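Long-range contacts in tryptophan halogenase (Shewanella frigidimarina, PDB 2PYX), which probably acts as an FAD-dependent monooxygenase of the flavin-dependent tryptophan halogenase family, whose characterised members include enzymes that chlorinate the indole ring of tryptophan: residues 77-82 against 518-523; 338-343 against 393-398; 443-448 against 465-470. The contacts are given in a common frame with arbitrary orientation. Where two conformers were deposited one is given. Residue numbers count along the deposited sequence, not the author numbering.

The three contacts illustrate how a long chain is closed at several scales. Contact 1 encloses 435 of the 526 residues, packing the C-terminal end of the chain against helix 77-83; contacts 2 and 3 are nested within that loop, in series. Contacts 1 and 2 lie on opposite sides of the chain's centre, with centres about 37 Å apart; the centres of contacts 1 and 3 are about 39 Å apart, those of contacts 2 and 3 about 27 Å. Helix 383-413 links the last two: contact 2 lies on it, and further along F407 and L410 touch F465 of contact 3. These separate packing sites thus probably hold sequence-distant parts together in one fold.

Contact 1: residues 77-82 against 518-523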
loop_
_atom_site.group_PDB
_atom_site.type_symbol
_atom_site.label_atom_id
_atom_site.label_comp_id
_atom_site.label_asym_id
_atom_site.label_seq_id
_atom_site.Cartn_x
_atom_site.Cartn_y
_atom_site.Cartn_z
ATOM N N GLU A 77 9.980 -13.077 -11.034
ATOM C CA GLU A 77 8.709 -13.216 -10.343
ATOM C C GLU A 77 8.582 -14.564 -9.681
ATOM O O GLU A 77 8.000 -14.695 -8.598
ATOM C CB GLU A 77 7.503 -12.990 -11.260
ATOM C CG GLU A 77 6.233 -12.771 -10.412
ATOM C CD GLU A 77 4.971 -12.464 -11.213
ATOM O OE1 GLU A 77 4.875 -12.832 -12.404
ATOM O OE2 GLU A 77 4.033 -11.819 -10.662
ATOM N N ASN A 78 9.076 -15.611 -10.348
ATOM C CA ASN A 78 8.993 -16.937 -9.727
ATOM C C ASN A 78 9.818 -16.993 -8.438
ATOM O O ASN A 78 9.354 -17.512 -7.415
ATOM C CB ASN A 78 9.416 -18.037 -10.705
ATOM C CG ASN A 78 8.579 -18.036 -11.968
ATOM O OD1 ASN A 78 7.351 -17.921 -11.911
ATOM N ND2 ASN A 78 9.240 -18.189 -13.125
ATOM N N ASP A 79 11.035 -16.464 -8.496
ATOM C CA ASP A 79 11.905 -16.392 -7.327
ATOM C C ASP A 79 11.208 -15.627 -6.189
ATOM O O ASP A 79 11.204 -16.051 -5.054
ATOM C CB ASP A 79 13.218 -15.665 -7.674
ATOM C CG ASP A 79 14.146 -16.472 -8.562
ATOM O OD1 ASP A 79 13.944 -17.686 -8.763
ATOM O OD2 ASP A 79 15.127 -15.874 -9.046
ATOM N N PHE A 80 10.632 -14.469 -6.511
ATOM C CA PHE A 80 9.906 -13.676 -5.522
ATOM C C PHE A 80 8.777 -14.465 -4.854
ATOM O O PHE A 80 8.652 -14.527 -3.621
ATOM C CB PHE A 80 9.362 -12.390 -6.189
ATOM C CG PHE A 80 8.396 -11.627 -5.324
ATOM C CD1 PHE A 80 8.847 -10.864 -4.252
ATOM C CD2 PHE A 80 7.023 -11.680 -5.562
ATOM C CE1 PHE A 80 7.953 -10.199 -3.431
ATOM C CE2 PHE A 80 6.141 -11.016 -4.748
ATOM C CZ PHE A 80 6.592 -10.264 -3.683
ATOM N N ILE A 81 7.908 -15.045 -5.677
ATOM C CA ILE A 81 6.747 -15.770 -5.169
ATOM C C ILE A 81 7.179 -16.937 -4.282
ATOM O O ILE A 81 6.631 -17.155 -3.196
ATOM C CB ILE A 81 5.825 -16.244 -6.338
ATOM C CG1 ILE A 81 5.149 -15.034 -6.968
ATOM C CG2 ILE A 81 4.775 -17.255 -5.863
ATOM C CD1 ILE A 81 4.358 -15.343 -8.236
ATOM N N ARG A 82 8.194 -17.664 -4.748
ATOM C CA ARG A 82 8.651 -18.841 -4.045
ATOM C C ARG A 82 9.306 -18.461 -2.730
ATOM O O ARG A 82 9.051 -19.092 -1.718
ATOM C CB ARG A 82 9.616 -19.623 -4.932
ATOM C CG ARG A 82 8.919 -20.300 -6.174
ATOM C CD ARG A 82 9.915 -20.763 -7.233
ATOM N NE ARG A 82 9.286 -21.346 -8.435
ATOM C CZ ARG A 82 9.914 -21.506 -9.605
ATOM N NH1 ARG A 82 11.179 -21.122 -9.746
ATOM N NH2 ARG A 82 9.295 -22.046 -10.648
ATOM N N VAL A 518 3.203 -22.527 -10.307
ATOM C CA VAL A 518 4.302 -21.570 -10.221
ATOM C C VAL A 518 5.449 -22.180 -9.433
ATOM O O VAL A 518 6.596 -21.987 -9.786
ATOM C CB VAL A 518 3.856 -20.247 -9.554
ATOM C CG1 VAL A 518 5.064 -19.365 -9.244
ATOM C CG2 VAL A 518 2.879 -19.523 -10.452
ATOM N N ALA A 519 5.125 -22.919 -8.377
ATOM C CA ALA A 519 6.144 -23.582 -7.552
ATOM C C ALA A 519 6.913 -24.618 -8.379
ATOM O O ALA A 519 8.145 -24.710 -8.312
ATOM C CB ALA A 519 5.512 -24.207 -6.328
ATOM N N GLN A 520 6.180 -25.367 -9.195
ATOM C CA GLN A 520 6.741 -26.527 -9.908
ATOM C C GLN A 520 7.406 -26.166 -11.245
ATOM O O GLN A 520 8.463 -26.732 -11.618
ATOM C CB GLN A 520 5.618 -27.544 -10.124
ATOM C CG GLN A 520 6.002 -28.773 -10.938
ATOM C CD GLN A 520 4.916 -29.849 -10.940
ATOM O OE1 GLN A 520 3.771 -29.626 -10.502
ATOM N NE2 GLN A 520 5.274 -31.034 -11.441
ATOM N N TYR A 521 6.802 -25.231 -11.982
ATOM C CA TYR A 521 7.277 -24.869 -13.310
ATOM C C TYR A 521 7.639 -23.389 -13.459
ATOM O O TYR A 521 8.619 -23.052 -14.126
ATOM C CB TYR A 521 6.210 -25.214 -14.346
ATOM C CG TYR A 521 5.866 -26.680 -14.436
ATOM C CD1 TYR A 521 6.719 -27.574 -15.084
ATOM C CD2 TYR A 521 4.678 -27.169 -13.903
ATOM C CE1 TYR A 521 6.395 -28.926 -15.186
ATOM C CE2 TYR A 521 4.350 -28.516 -13.997
ATOM C CZ TYR A 521 5.213 -29.386 -14.639
ATOM O OH TYR A 521 4.890 -30.726 -14.743
ATOM N N GLY A 522 6.830 -22.502 -12.892
ATOM C CA GLY A 522 7.097 -21.076 -13.017
ATOM C C GLY A 522 6.410 -20.446 -14.227
ATOM O O GLY A 522 6.083 -21.134 -15.209
ATOM N N PHE A 523 6.166 -19.124 -14.158
ATOM C CA PHE A 523 5.775 -18.334 -15.337
ATOM C C PHE A 523 6.956 -18.178 -16.292
ATOM O O PHE A 523 8.082 -17.999 -15.846
ATOM C CB PHE A 523 5.365 -16.900 -14.973
ATOM C CG PHE A 523 4.211 -16.807 -14.020
ATOM C CD1 PHE A 523 2.943 -17.215 -14.407
ATOM C CD2 PHE A 523 4.380 -16.261 -12.740
ATOM C CE1 PHE A 523 1.875 -17.145 -13.527
ATOM C CE2 PHE A 523 3.304 -16.160 -11.870
ATOM C CZ PHE A 523 2.058 -16.589 -12.256
#
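Segment 77-82, on helix 77-83, shows how side chains can hold a chain terminus by its backbone. E77 brings OE1 within 3.5 Å of F523 CD2, but its carboxylate is committed to K155, Y168 and Y170. N78 uses both ends of its amide on one residue: F523 N donates to N78 OD1 (2.8 Å) and N78 ND2 donates to F523 O (3.0 Å). One turn on, I81 supplies the apolar floor, with CG2 4.0 Å from V518 CG1 and CD1 3.9 Å from F523 CE2 at the ring edge. R82 NH2 (2.8 Å) and NE (3.1 Å) both donate to V518 O. At G522 (phi 91°, psi 156°) a CB would clash with N78 ND2 and R82 NH2 and jam against Y521 O; the last alone calls for glycine. Helix 511-520 and its tail thus dock on helix 77-83 beside F88 of strand 87-95, the halogenase-fold strand carrying K89, the predicted active-site lysine.

Contact 2: residues 338-343 against 393-398; sequences YRAKCW and VNERYQ
At the apolar centre the ring of Y397 (chi1 t, chi2 near 90°) lies under C342, whose CB sits 3.8 Å from the ring centroid and 19° off its normal, a CH-pi contact. With chi1 p, C342 SG makes an oblique sulfur-aromatic contact at 4.3 Å from that centroid and comes 4.0 Å from V393 CG1. V393 CG1 also meets the edge of the W343 indole (chi1 t, chi2 -24°) at CE3, 4.0 Å, while Y338 CD2 (chi1 p) lies 4.3 Å from Y397 CE2.

The backbone is extended at Y338 and R339, takes helical angles at A340, returns to extended at K341, and after C342 (phi -95°, psi -13°) enters strand conformation at W343. Segment 393-398 is regular helix, and K341 and N394 are nearest in register, CA to CA 5.6 Å.

Outward, polar helix side chains satisfy this irregular backbone. Y397 OH donates to R339 O (2.7 Å), and Q398 NE2 (mt, chi3 near 0°) to A340 O (2.9 Å). N394 (chi1 m, chi2 -41°) donates through ND2 to W343 O (2.9 Å), and its OD1 accepts W343 N (3.0 Å) and, weakly, C342 N (2.9 Å). At the outer edge a water lies 2.7 Å from Y338 OH and donates to Q398 O (2.8 Å). The arrangement joins strand 337-339 of a three-stranded sheet to edge strand 343-344, with helix 383-413 packed alongside, at the periphery of what is probably an FAD-binding Rossmann-type fold.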
loop_
_atom_site.group_PDB
_atom_site.type_symbol
_atom_site.label_atom_id
_atom_site.label_comp_id
_atom_site.label_asym_id
_atom_site.label_seq_id
_atom_site.Cartn_x
_atom_site.Cartn_y
_atom_site.Cartn_z
ATOM N N TYR A 338 1.809 11.664 9.855
ATOM C CA TYR A 338 2.934 11.799 8.962
ATOM C C TYR A 338 3.748 13.023 9.292
ATOM O O TYR A 338 3.263 14.010 9.829
ATOM C CB TYR A 338 2.489 11.779 7.504
ATOM C CG TYR A 338 1.551 12.885 7.118
ATOM C CD1 TYR A 338 0.180 12.766 7.297
ATOM C CD2 TYR A 338 2.022 14.034 6.500
ATOM C CE1 TYR A 338 -0.685 13.796 6.945
ATOM C CE2 TYR A 338 1.149 15.058 6.143
ATOM C CZ TYR A 338 -0.215 14.928 6.358
ATOM O OH TYR A 338 -1.096 15.932 5.954
ATOM N N ARG A 339 5.025 12.922 8.952
ATOM C CA ARG A 339 5.914 14.043 9.148
ATOM C C ARG A 339 5.570 15.161 8.182
ATOM O O ARG A 339 5.150 14.906 7.061
ATOM C CB ARG A 339 7.362 13.599 8.965
ATOM C CG ARG A 339 7.851 12.600 9.992
ATOM C CD ARG A 339 8.189 13.275 11.303
ATOM N NE ARG A 339 8.276 12.273 12.343
ATOM C CZ ARG A 339 8.494 12.517 13.623
ATOM N NH1 ARG A 339 8.679 13.741 14.049
ATOM N NH2 ARG A 339 8.532 11.512 14.479
ATOM N N ALA A 340 5.744 16.415 8.585
ATOM C CA ALA A 340 5.284 17.514 7.739
ATOM C C ALA A 340 5.964 17.552 6.343
ATOM O O ALA A 340 5.379 18.050 5.380
ATOM C CB ALA A 340 5.501 18.826 8.472
ATOM N N LYS A 341 7.221 17.103 6.301
ATOM C CA LYS A 341 8.020 16.967 5.091
ATOM C C LYS A 341 8.650 15.575 5.128
ATOM O O LYS A 341 8.900 15.069 6.224
ATOM C CB LYS A 341 9.162 18.012 5.123
ATOM C CG LYS A 341 8.752 19.439 4.964
ATOM C CD LYS A 341 9.770 20.423 5.482
ATOM C CE LYS A 341 10.793 20.750 4.505
ATOM N NZ LYS A 341 11.570 21.957 4.994
ATOM N N CYS A 342 8.948 14.975 3.986
ATOM C CA CYS A 342 9.795 13.762 3.949
ATOM C C CYS A 342 11.276 14.067 3.690
ATOM O O CYS A 342 12.098 13.178 3.888
ATOM C CB CYS A 342 9.354 12.741 2.908
ATOM S SG CYS A 342 9.525 13.222 1.194
ATOM N N TRP A 343 11.612 15.282 3.284
ATOM C CA TRP A 343 12.971 15.616 2.864
ATOM C C TRP A 343 13.375 16.957 3.507
ATOM O O TRP A 343 12.746 17.971 3.261
ATOM C CB TRP A 343 13.053 15.697 1.346
ATOM C CG TRP A 343 14.419 15.774 0.742
ATOM C CD1 TRP A 343 15.568 16.229 1.323
ATOM C CD2 TRP A 343 14.749 15.396 -0.602
ATOM N NE1 TRP A 343 16.619 16.141 0.405
ATOM C CE2 TRP A 343 16.143 15.644 -0.777
ATOM C CE3 TRP A 343 14.005 14.888 -1.683
ATOM C CZ2 TRP A 343 16.783 15.386 -1.965
ATOM C CZ3 TRP A 343 14.640 14.621 -2.855
ATOM C CH2 TRP A 343 16.028 14.878 -2.995
ATOM N N VAL A 393 9.405 17.582 -4.294
ATOM C CA VAL A 393 9.130 16.254 -3.750
ATOM C C VAL A 393 8.275 16.371 -2.493
ATOM O O VAL A 393 7.308 15.576 -2.312
ATOM C CB VAL A 393 10.431 15.455 -3.491
ATOM C CG1 VAL A 393 10.193 14.183 -2.671
ATOM C CG2 VAL A 393 11.071 15.121 -4.792
ATOM N N ASN A 394 8.608 17.308 -1.617
ATOM C CA ASN A 394 7.767 17.523 -0.428
ATOM C C ASN A 394 6.353 17.940 -0.767
ATOM O O ASN A 394 5.421 17.524 -0.092
ATOM C CB ASN A 394 8.372 18.545 0.563
ATOM C CG ASN A 394 9.540 17.989 1.353
ATOM O OD1 ASN A 394 9.514 16.826 1.804
ATOM N ND2 ASN A 394 10.559 18.815 1.585
ATOM N N GLU A 395 6.167 18.760 -1.781
ATOM C CA GLU A 395 4.830 19.183 -2.145
ATOM C C GLU A 395 4.031 17.958 -2.593
ATOM O O GLU A 395 2.864 17.767 -2.196
ATOM C CB GLU A 395 4.902 20.218 -3.248
ATOM C CG GLU A 395 3.569 20.589 -3.809
ATOM C CD GLU A 395 3.684 21.731 -4.754
ATOM O OE1 GLU A 395 4.212 21.514 -5.852
ATOM O OE2 GLU A 395 3.270 22.847 -4.388
ATOM N N ARG A 396 4.638 17.100 -3.415
ATOM C CA ARG A 396 3.929 15.905 -3.903
ATOM C C ARG A 396 3.648 14.951 -2.753
ATOM O O ARG A 396 2.547 14.375 -2.674
ATOM C CB ARG A 396 4.708 15.159 -5.011
ATOM C CG ARG A 396 3.987 13.984 -5.621
ATOM C CD ARG A 396 2.694 14.314 -6.358
ATOM N NE ARG A 396 2.908 15.237 -7.484
ATOM C CZ ARG A 396 3.509 14.932 -8.631
ATOM N NH1 ARG A 396 3.983 13.745 -8.872
ATOM N NH2 ARG A 396 3.637 15.861 -9.565
ATOM N N TYR A 397 4.617 14.794 -1.863
ATOM C CA TYR A 397 4.445 13.977 -0.644
ATOM C C TYR A 397 3.265 14.446 0.189
ATOM O O TYR A 397 2.418 13.625 0.635
ATOM C CB TYR A 397 5.735 14.029 0.141
ATOM C CG TYR A 397 5.674 13.675 1.585
ATOM C CD1 TYR A 397 5.869 12.367 2.005
ATOM C CD2 TYR A 397 5.474 14.640 2.550
ATOM C CE1 TYR A 397 5.846 12.027 3.384
ATOM C CE2 TYR A 397 5.453 14.321 3.901
ATOM C CZ TYR A 397 5.602 13.001 4.315
ATOM O OH TYR A 397 5.616 12.648 5.667
ATOM N N GLN A 398 3.164 15.768 0.349
ATOM C CA GLN A 398 2.048 16.371 1.098
ATOM C C GLN A 398 0.703 16.113 0.387
ATOM O O GLN A 398 -0.337 15.805 1.030
ATOM C CB GLN A 398 2.328 17.853 1.285
ATOM C CG GLN A 398 3.447 18.082 2.275
ATOM C CD GLN A 398 4.154 19.418 2.129
ATOM O OE1 GLN A 398 3.774 20.251 1.280
ATOM N NE2 GLN A 398 5.204 19.621 2.955
HETATM O O HOH W 1 -0.577 17.014 3.527
#

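Contact 3: residues 443-448 against 465-470; sequences WRYQTP and FQYVLY
A proline lodged among helix side chains shows how a loop without regular structure can pack through side chains in defined rotamers. The backbone (phi/psi) runs W443 -74°/-13°, R444 -60°/-25°, Y445 -116°/-19°, then is extended over 446-448, whereas 465-470 form helix; the closest CA atoms are P448 and Q466, at 6.1 Å. P448, with C-gamma exo pucker, points toward the helix: CG lies 3.6 Å from L469 CD2, CB 4.2 Å from F465 CB, and CD 3.8 Å from Y470 CE2. L469 adopts tp, which also brings its CD2 3.9 Å from W443 CB. W443 (chi1 m, chi2 -25°) extends its indole to F465 (chi1 m, chi2 82°), CH2 to CD2 3.6 Å, the ring planes oblique at 53°; W443 NE1 is hydrogen-bonded to D452. Y470 (chi1 m, chi2 -56°) places its OH 3.4 Å from T447 CG2 (T447 chi1 p), and this hydroxyl bonds T476. Q466, mt with chi3 -16°, swings NE2 to P448 O (2.8 Å), and the same amide bonds D123. Chemically, apolar packing of P448 and W443 on F465 and L469 is joined by a single hydrogen bond between the segments, in which the Q466 amide satisfies a buried proline carbonyl.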
loop_
_atom_site.group_PDB
_atom_site.type_symbol
_atom_site.label_atom_id
_atom_site.label_comp_id
_atom_site.label_asym_id
_atom_site.label_seq_id
_atom_site.Cartn_x
_atom_site.Cartn_y
_atom_site.Cartn_z
ATOM N N TRP A 443 -19.875 15.422 -4.593
ATOM C CA TRP A 443 -20.228 14.115 -5.123
ATOM C C TRP A 443 -21.700 13.783 -4.924
ATOM O O TRP A 443 -22.179 12.841 -5.544
ATOM C CB TRP A 443 -19.319 13.047 -4.541
ATOM C CG TRP A 443 -17.907 13.195 -4.954
ATOM C CD1 TRP A 443 -17.441 13.812 -6.095
ATOM C CD2 TRP A 443 -16.747 12.684 -4.279
ATOM N NE1 TRP A 443 -16.066 13.701 -6.158
ATOM C CE2 TRP A 443 -15.614 13.023 -5.065
ATOM C CE3 TRP A 443 -16.547 12.001 -3.077
ATOM C CZ2 TRP A 443 -14.312 12.699 -4.669
ATOM C CZ3 TRP A 443 -15.246 11.693 -2.693
ATOM C CH2 TRP A 443 -14.162 12.049 -3.484
ATOM N N ARG A 444 -22.411 14.545 -4.094
ATOM C CA ARG A 444 -23.870 14.426 -4.084
ATOM C C ARG A 444 -24.458 14.758 -5.443
ATOM O O ARG A 444 -25.555 14.306 -5.763
ATOM C CB ARG A 444 -24.466 15.354 -3.048
ATOM C CG ARG A 444 -24.210 14.980 -1.632
ATOM C CD ARG A 444 -24.752 16.053 -0.703
ATOM N NE ARG A 444 -26.206 16.128 -0.802
ATOM C CZ ARG A 444 -26.967 17.122 -0.336
ATOM N NH1 ARG A 444 -26.430 18.171 0.271
ATOM N NH2 ARG A 444 -28.288 17.052 -0.479
ATOM N N TYR A 445 -23.737 15.558 -6.222
ATOM C CA TYR A 445 -24.274 16.162 -7.436
ATOM C C TYR A 445 -23.595 15.723 -8.708
ATOM O O TYR A 445 -24.161 15.872 -9.799
ATOM C CB TYR A 445 -24.301 17.697 -7.335
ATOM C CG TYR A 445 -25.149 18.150 -6.203
ATOM C CD1 TYR A 445 -26.523 18.107 -6.308
ATOM C CD2 TYR A 445 -24.585 18.573 -5.005
ATOM C CE1 TYR A 445 -27.313 18.484 -5.245
ATOM C CE2 TYR A 445 -25.368 18.961 -3.951
ATOM C CZ TYR A 445 -26.730 18.918 -4.082
ATOM O OH TYR A 445 -27.558 19.307 -3.016
ATOM N N GLN A 446 -22.390 15.170 -8.604
ATOM C CA GLN A 446 -21.703 14.610 -9.768
ATOM C C GLN A 446 -20.746 13.506 -9.343
ATOM O O GLN A 446 -20.283 13.488 -8.203
ATOM C CB GLN A 446 -20.958 15.675 -10.561
ATOM C CG GLN A 446 -19.828 16.364 -9.797
ATOM C CD GLN A 446 -19.126 17.396 -10.646
ATOM O OE1 GLN A 446 -19.777 18.130 -11.414
ATOM N NE2 GLN A 446 -17.793 17.453 -10.546
ATOM N N THR A 447 -20.426 12.591 -10.242
ATOM C CA THR A 447 -19.513 11.534 -9.894
ATOM C C THR A 447 -18.092 12.049 -9.683
ATOM O O THR A 447 -17.694 13.064 -10.279
ATOM C CB THR A 447 -19.472 10.409 -10.927
ATOM O OG1 THR A 447 -18.989 10.933 -12.170
ATOM C CG2 THR A 447 -20.847 9.808 -11.121
ATOM N N PRO A 448 -17.295 11.322 -8.881
ATOM C CA PRO A 448 -15.847 11.599 -8.838
ATOM C C PRO A 448 -15.280 11.454 -10.241
ATOM O O PRO A 448 -15.738 10.634 -11.044
ATOM C CB PRO A 448 -15.284 10.511 -7.910
ATOM C CG PRO A 448 -16.537 10.055 -7.058
ATOM C CD PRO A 448 -17.673 10.166 -8.036
ATOM N N PHE A 465 -11.866 6.199 -5.849
ATOM C CA PHE A 465 -12.900 6.927 -5.153
ATOM C C PHE A 465 -14.266 6.471 -5.616
ATOM O O PHE A 465 -15.190 6.311 -4.808
ATOM C CB PHE A 465 -12.712 8.427 -5.316
ATOM C CG PHE A 465 -11.531 8.958 -4.564
ATOM C CD1 PHE A 465 -10.259 8.868 -5.100
ATOM C CD2 PHE A 465 -11.683 9.482 -3.288
ATOM C CE1 PHE A 465 -9.160 9.335 -4.384
ATOM C CE2 PHE A 465 -10.601 9.940 -2.570
ATOM C CZ PHE A 465 -9.331 9.870 -3.128
ATOM N N GLN A 466 -14.437 6.237 -6.909
ATOM C CA GLN A 466 -15.707 5.717 -7.413
ATOM C C GLN A 466 -16.024 4.347 -6.834
ATOM O O GLN A 466 -17.151 4.073 -6.425
ATOM C CB GLN A 466 -15.650 5.614 -8.943
ATOM C CG GLN A 466 -15.452 6.968 -9.632
ATOM C CD GLN A 466 -15.187 6.853 -11.124
ATOM O OE1 GLN A 466 -14.854 5.766 -11.632
ATOM N NE2 GLN A 466 -15.379 7.971 -11.843
ATOM N N TYR A 467 -15.030 3.475 -6.796
ATOM C CA TYR A 467 -15.277 2.110 -6.318
ATOM C C TYR A 467 -15.736 2.114 -4.863
ATOM O O TYR A 467 -16.611 1.344 -4.485
ATOM C CB TYR A 467 -14.042 1.245 -6.429
ATOM C CG TYR A 467 -13.735 0.746 -7.795
ATOM C CD1 TYR A 467 -14.677 -0.004 -8.522
ATOM C CD2 TYR A 467 -12.482 0.926 -8.346
ATOM C CE1 TYR A 467 -14.346 -0.526 -9.804
ATOM C CE2 TYR A 467 -12.154 0.371 -9.632
ATOM C CZ TYR A 467 -13.103 -0.329 -10.342
ATOM O OH TYR A 467 -12.761 -0.871 -11.586
ATOM N N VAL A 468 -15.110 2.943 -4.026
ATOM C CA VAL A 468 -15.502 3.022 -2.623
ATOM C C VAL A 468 -16.839 3.739 -2.481
ATOM O O VAL A 468 -17.758 3.232 -1.813
ATOM C CB VAL A 468 -14.395 3.657 -1.749
ATOM C CG1 VAL A 468 -14.909 3.907 -0.309
ATOM C CG2 VAL A 468 -13.185 2.736 -1.707
ATOM N N LEU A 469 -16.980 4.915 -3.080
ATOM C CA LEU A 469 -18.195 5.702 -2.927
ATOM C C LEU A 469 -19.422 4.881 -3.315
ATOM O O LEU A 469 -20.412 4.835 -2.589
ATOM C CB LEU A 469 -18.099 6.972 -3.776
ATOM C CG LEU A 469 -19.091 8.091 -3.534
ATOM C CD1 LEU A 469 -18.918 8.724 -2.169
ATOM C CD2 LEU A 469 -18.953 9.185 -4.572
ATOM N N TYR A 470 -19.372 4.276 -4.495
ATOM C CA TYR A 470 -20.519 3.542 -5.017
ATOM C C TYR A 470 -20.562 2.106 -4.536
ATOM O O TYR A 470 -21.642 1.499 -4.498
ATOM C CB TYR A 470 -20.604 3.669 -6.528
ATOM C CG TYR A 470 -20.765 5.129 -6.915
ATOM C CD1 TYR A 470 -21.815 5.922 -6.420
ATOM C CD2 TYR A 470 -19.791 5.771 -7.674
ATOM C CE1 TYR A 470 -21.911 7.264 -6.682
ATOM C CE2 TYR A 470 -19.907 7.140 -7.962
ATOM C CZ TYR A 470 -20.941 7.885 -7.481
ATOM O OH TYR A 470 -21.032 9.231 -7.738
#